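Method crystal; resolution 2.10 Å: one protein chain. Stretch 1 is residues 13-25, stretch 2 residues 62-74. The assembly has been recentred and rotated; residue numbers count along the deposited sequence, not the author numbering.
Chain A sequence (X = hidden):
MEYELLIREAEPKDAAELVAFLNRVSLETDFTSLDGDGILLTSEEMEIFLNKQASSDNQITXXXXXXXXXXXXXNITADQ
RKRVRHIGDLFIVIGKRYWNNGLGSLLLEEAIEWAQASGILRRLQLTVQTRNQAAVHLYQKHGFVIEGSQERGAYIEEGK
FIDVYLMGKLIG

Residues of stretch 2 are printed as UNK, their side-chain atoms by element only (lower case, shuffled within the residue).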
# COMPACT_ATOMS: atom_id res chain seq x y z
N LYS A 13 16.44 9.28 18.71
CA LYS A 13 17.61 8.66 19.35
C LYS A 13 17.74 7.12 19.19
O LYS A 13 18.85 6.58 19.30
CB LYS A 13 17.67 9.03 20.85
CG LYS A 13 16.49 8.48 21.68
CD LYS A 13 16.85 8.28 23.16
CE LYS A 13 15.63 7.82 23.98
NZ LYS A 13 16.00 7.42 25.39
N ASP A 14 16.61 6.44 18.94
CA ASP A 14 16.59 5.01 18.72
C ASP A 14 17.01 4.57 17.29
O ASP A 14 17.11 3.37 17.02
CB ASP A 14 15.19 4.44 18.99
CG ASP A 14 14.65 4.82 20.37
OD1 ASP A 14 15.42 4.81 21.34
OD2 ASP A 14 13.45 5.13 20.50
N ALA A 15 17.22 5.51 16.38
CA ALA A 15 17.40 5.19 14.95
C ALA A 15 18.39 4.04 14.63
O ALA A 15 18.09 3.14 13.84
CB ALA A 15 17.82 6.46 14.21
N ALA A 16 19.57 4.10 15.25
CA ALA A 16 20.66 3.17 14.96
C ALA A 16 20.30 1.78 15.45
O ALA A 16 20.52 0.79 14.73
CB ALA A 16 22.00 3.67 15.63
N GLU A 17 19.77 1.70 16.67
CA GLU A 17 19.36 0.41 17.25
C GLU A 17 18.20 -0.18 16.49
O GLU A 17 18.13 -1.39 16.30
CB GLU A 17 18.97 0.54 18.72
CG GLU A 17 20.08 0.86 19.69
CD GLU A 17 19.52 1.41 21.02
OE1 GLU A 17 19.00 0.59 21.81
OE2 GLU A 17 19.59 2.64 21.24
N LEU A 18 17.28 0.67 16.05
CA LEU A 18 16.12 0.21 15.29
C LEU A 18 16.54 -0.30 13.92
O LEU A 18 16.02 -1.29 13.46
CB LEU A 18 15.08 1.32 15.16
CG LEU A 18 13.78 0.97 14.40
CD1 LEU A 18 13.14 -0.38 14.87
CD2 LEU A 18 12.83 2.12 14.52
N VAL A 19 17.50 0.37 13.27
CA VAL A 19 18.04 -0.14 12.00
C VAL A 19 18.67 -1.51 12.24
O VAL A 19 18.47 -2.45 11.48
CB VAL A 19 19.07 0.85 11.32
CG1 VAL A 19 19.86 0.12 10.18
CG2 VAL A 19 18.39 2.09 10.76
N ALA A 20 19.44 -1.62 13.32
CA ALA A 20 20.13 -2.85 13.67
C ALA A 20 19.15 -4.01 13.89
O ALA A 20 19.33 -5.14 13.35
CB ALA A 20 20.98 -2.61 14.91
N PHE A 21 18.10 -3.74 14.66
CA PHE A 21 17.07 -4.73 14.93
C PHE A 21 16.34 -5.16 13.66
O PHE A 21 16.05 -6.36 13.45
CB PHE A 21 16.06 -4.17 15.94
CG PHE A 21 14.89 -5.07 16.16
CD1 PHE A 21 15.04 -6.27 16.87
CD2 PHE A 21 13.66 -4.76 15.63
CE1 PHE A 21 13.98 -7.11 17.04
CE2 PHE A 21 12.59 -5.63 15.80
CZ PHE A 21 12.76 -6.79 16.51
N LEU A 22 16.05 -4.21 12.78
CA LEU A 22 15.27 -4.57 11.58
C LEU A 22 16.13 -5.39 10.64
O LEU A 22 15.66 -6.28 10.00
CB LEU A 22 14.68 -3.34 10.92
CG LEU A 22 13.50 -2.72 11.69
CD1 LEU A 22 13.29 -1.26 11.31
CD2 LEU A 22 12.20 -3.55 11.47
N ASN A 23 17.42 -5.09 10.58
CA ASN A 23 18.36 -5.91 9.81
C ASN A 23 18.48 -7.32 10.39
O ASN A 23 18.54 -8.31 9.64
CB ASN A 23 19.74 -5.24 9.76
CG ASN A 23 19.83 -4.14 8.73
OD1 ASN A 23 20.56 -3.13 8.89
ND2 ASN A 23 19.11 -4.32 7.65
N ARG A 24 18.46 -7.41 11.71
CA ARG A 24 18.48 -8.73 12.36
C ARG A 24 17.27 -9.57 11.97
O ARG A 24 17.43 -10.65 11.47
CB ARG A 24 18.60 -8.63 13.88
CG ARG A 24 18.45 -9.98 14.60
CD ARG A 24 18.85 -9.92 16.07
NE ARG A 24 17.81 -9.37 16.98
CZ ARG A 24 17.06 -10.04 17.87
NH1 ARG A 24 17.15 -11.36 18.08
NH2 ARG A 24 16.21 -9.36 18.61
N VAL A 25 16.07 -9.04 12.17
CA VAL A 25 14.86 -9.83 11.92
C VAL A 25 14.63 -10.10 10.43
O VAL A 25 14.03 -11.09 10.06
CB VAL A 25 13.60 -9.19 12.58
CG1 VAL A 25 13.78 -9.13 14.08
CG2 VAL A 25 13.32 -7.79 12.01
N UNK A 62 6.01 1.89 17.86
CA UNK A 62 6.23 1.48 19.25
C UNK A 62 7.31 0.42 19.32
O UNK A 62 7.34 -0.52 18.52
c UNK A 62 2.57 1.00 20.63
c UNK A 62 4.07 2.94 21.09
c UNK A 62 3.75 1.82 20.11
c UNK A 62 4.96 0.90 19.85
N UNK A 63 8.19 0.56 20.31
CA UNK A 63 9.30 -0.35 20.52
C UNK A 63 9.16 -1.11 21.85
O UNK A 63 8.68 -0.55 22.85
c UNK A 63 10.95 1.35 19.34
c UNK A 63 10.60 0.46 20.54
c UNK A 63 12.28 2.05 19.57
c UNK A 63 10.98 0.56 18.05
N UNK A 64 9.58 -2.37 21.86
CA UNK A 64 9.74 -3.15 23.09
C UNK A 64 11.22 -3.39 23.30
O UNK A 64 11.88 -3.94 22.44
c UNK A 64 8.99 -4.47 22.99
N UNK A 65 11.74 -2.93 24.45
CA UNK A 65 13.08 -3.25 24.90
C UNK A 65 13.00 -4.37 25.93
O UNK A 65 12.27 -4.27 26.93
c UNK A 65 12.87 0.00 24.32
c UNK A 65 13.78 -2.03 25.52
c UNK A 65 13.94 -0.87 24.56
c UNK A 65 15.28 0.43 23.04
c UNK A 65 15.14 -0.66 23.91
c UNK A 65 12.99 1.06 23.46
c UNK A 65 14.19 1.29 22.81
N UNK A 66 13.73 -5.45 25.68
CA UNK A 66 13.93 -6.52 26.63
C UNK A 66 15.38 -6.47 27.06
O UNK A 66 16.30 -6.52 26.22
c UNK A 66 12.30 -9.79 25.54
c UNK A 66 13.65 -7.86 25.97
c UNK A 66 11.74 -8.41 27.64
c UNK A 66 12.86 -8.93 26.68
N UNK A 67 15.58 -6.33 28.37
CA UNK A 67 16.91 -6.18 28.94
C UNK A 67 17.75 -5.09 28.25
O UNK A 67 18.93 -5.28 27.96
c UNK A 67 16.78 -8.57 29.73
n UNK A 67 16.26 -8.13 30.85
c UNK A 67 17.59 -7.56 28.95
o UNK A 67 16.56 -9.71 29.30
N UNK A 68 17.12 -3.95 27.99
CA UNK A 68 17.80 -2.81 27.37
C UNK A 68 18.04 -2.88 25.86
O UNK A 68 18.63 -1.97 25.31
N UNK A 69 17.60 -3.95 25.20
CA UNK A 69 17.72 -4.06 23.74
C UNK A 69 16.36 -4.22 23.08
O UNK A 69 15.51 -4.96 23.60
n UNK A 69 21.92 -2.65 21.57
c UNK A 69 21.27 -3.95 21.94
c UNK A 69 20.02 -5.24 23.85
c UNK A 69 20.83 -3.94 23.42
c UNK A 69 18.59 -5.28 23.35
N UNK A 70 16.17 -3.56 21.93
CA UNK A 70 14.95 -3.71 21.14
C UNK A 70 14.72 -5.19 20.81
O UNK A 70 15.58 -5.84 20.20
c UNK A 70 15.24 -1.44 20.03
c UNK A 70 15.29 -0.57 18.72
c UNK A 70 13.68 -3.12 18.98
c UNK A 70 15.00 -2.92 19.78
N UNK A 71 13.54 -5.68 21.23
CA UNK A 71 13.12 -7.05 21.01
C UNK A 71 11.95 -7.18 20.01
O UNK A 71 11.72 -8.26 19.47
c UNK A 71 12.75 -7.69 22.35
N UNK A 72 11.23 -6.07 19.79
CA UNK A 72 10.07 -6.06 18.92
C UNK A 72 9.63 -4.66 18.52
O UNK A 72 9.97 -3.68 19.17
N UNK A 73 8.92 -4.55 17.41
CA UNK A 73 8.33 -3.29 16.97
C UNK A 73 6.93 -3.49 16.42
O UNK A 73 6.63 -4.53 15.85
c UNK A 73 10.60 -2.32 16.46
c UNK A 73 9.19 -2.56 15.91
c UNK A 73 9.23 -3.31 14.58
c UNK A 73 8.31 -2.66 13.50
N UNK A 74 6.07 -2.51 16.65
CA UNK A 74 4.80 -2.43 15.96
C UNK A 74 4.76 -1.06 15.27
O UNK A 74 5.12 -0.03 15.85
c UNK A 74 3.55 -2.74 16.87
c UNK A 74 2.22 -2.56 16.06
c UNK A 74 3.52 -1.89 18.11

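Position 62 carries four carbons, forked at the second, and reaches nothing on stretch 1. It is Leu62, paired in the strand ladder through its N to the O of position 74 at 2.9 Å.

Position 63 also has four carbons forked at the second. It points toward the helix. One terminal carbon lies 3.4 Å from Asp14 OD2, and the other 4.0 Å from Leu18 CD1. This is Leu63.

Position 64 has a single side-chain carbon, out of reach of stretch 1. It is Ala64.

Position 65 has one carbon followed by a ring of six carbons, with no hetero atom. Its CA-to-CB bond runs sideways, but the ring comes nearer. Two neighbouring ring carbons lie 3.9 Å from Glu17 OE1 and 4.0 Å from Asp14 OD1, both at the ring edge. Ring hydrogens carry a slight positive charge, so an edge suits these oxygens better than a face would. This is Phe65.

Position 66 has four carbons forked at the second and no contact with the helix. It is Leu66, with both chi angles between wells.

Position 67 has two carbons, the second carrying one oxygen and one nitrogen. This is an amide, Asn67. It sits in the turn, far from stretch 1.

Position 68 has no side-chain atoms and a phi of 78°, which by itself favours glycine. Gly68 follows Asn67 in a type I' turn that starts at Leu66 and ends at position 69.

Position 69 has four carbons in a row ending in nitrogen. The end nitrogen lies 4.4 Å from Glu17 OE1. The charges are opposite, but the distance is beyond a salt bridge. This is Lys69.

Position 70 has four carbons, forked at the first, with one arm two carbons long. The short arm sits over one face of the Phe21 ring, its carbon 3.9 Å from the ring centroid. The end carbon of the long arm is 3.6 Å from Leu18 N and 3.8 Å from Glu17 CB. This is Ile70.

Position 71 has one carbon, pointing away from the helix. Its backbone O is 3.5 Å from Phe21 CZ. It is Ala71.

Position 72 has no side-chain atoms. Its CA lies 3.7 Å from Phe21 CZ. It is Gly72.

Position 73 has four carbons, forked at the first, one arm longer. The short-arm carbon is 3.6 Å from Leu18 CD1 and 3.9 Å from Phe21 CE2. This is Ile73.

Position 74 has one carbon carrying two more, and does not reach stretch 1. It is Val74.

The contact works by apolar packing. The helix crosses the second strand at -51°, and no hydrogen bond joins the two stretches. Ile70 has the largest area covered by the other stretch, and it packs against Phe21, Leu18 and both the backbone and CB of Glu17. Leu63 and Ile73 extend the packing around Leu18. Polar groups of Asp14 and Glu17 meet the Phe65 edge. Backbone hydrogen bonds pair the two strands, and the type I' turn from Leu66 to Lys69 joins them.

Stretch 2 (62-74) LLAFLNGKIAGIV
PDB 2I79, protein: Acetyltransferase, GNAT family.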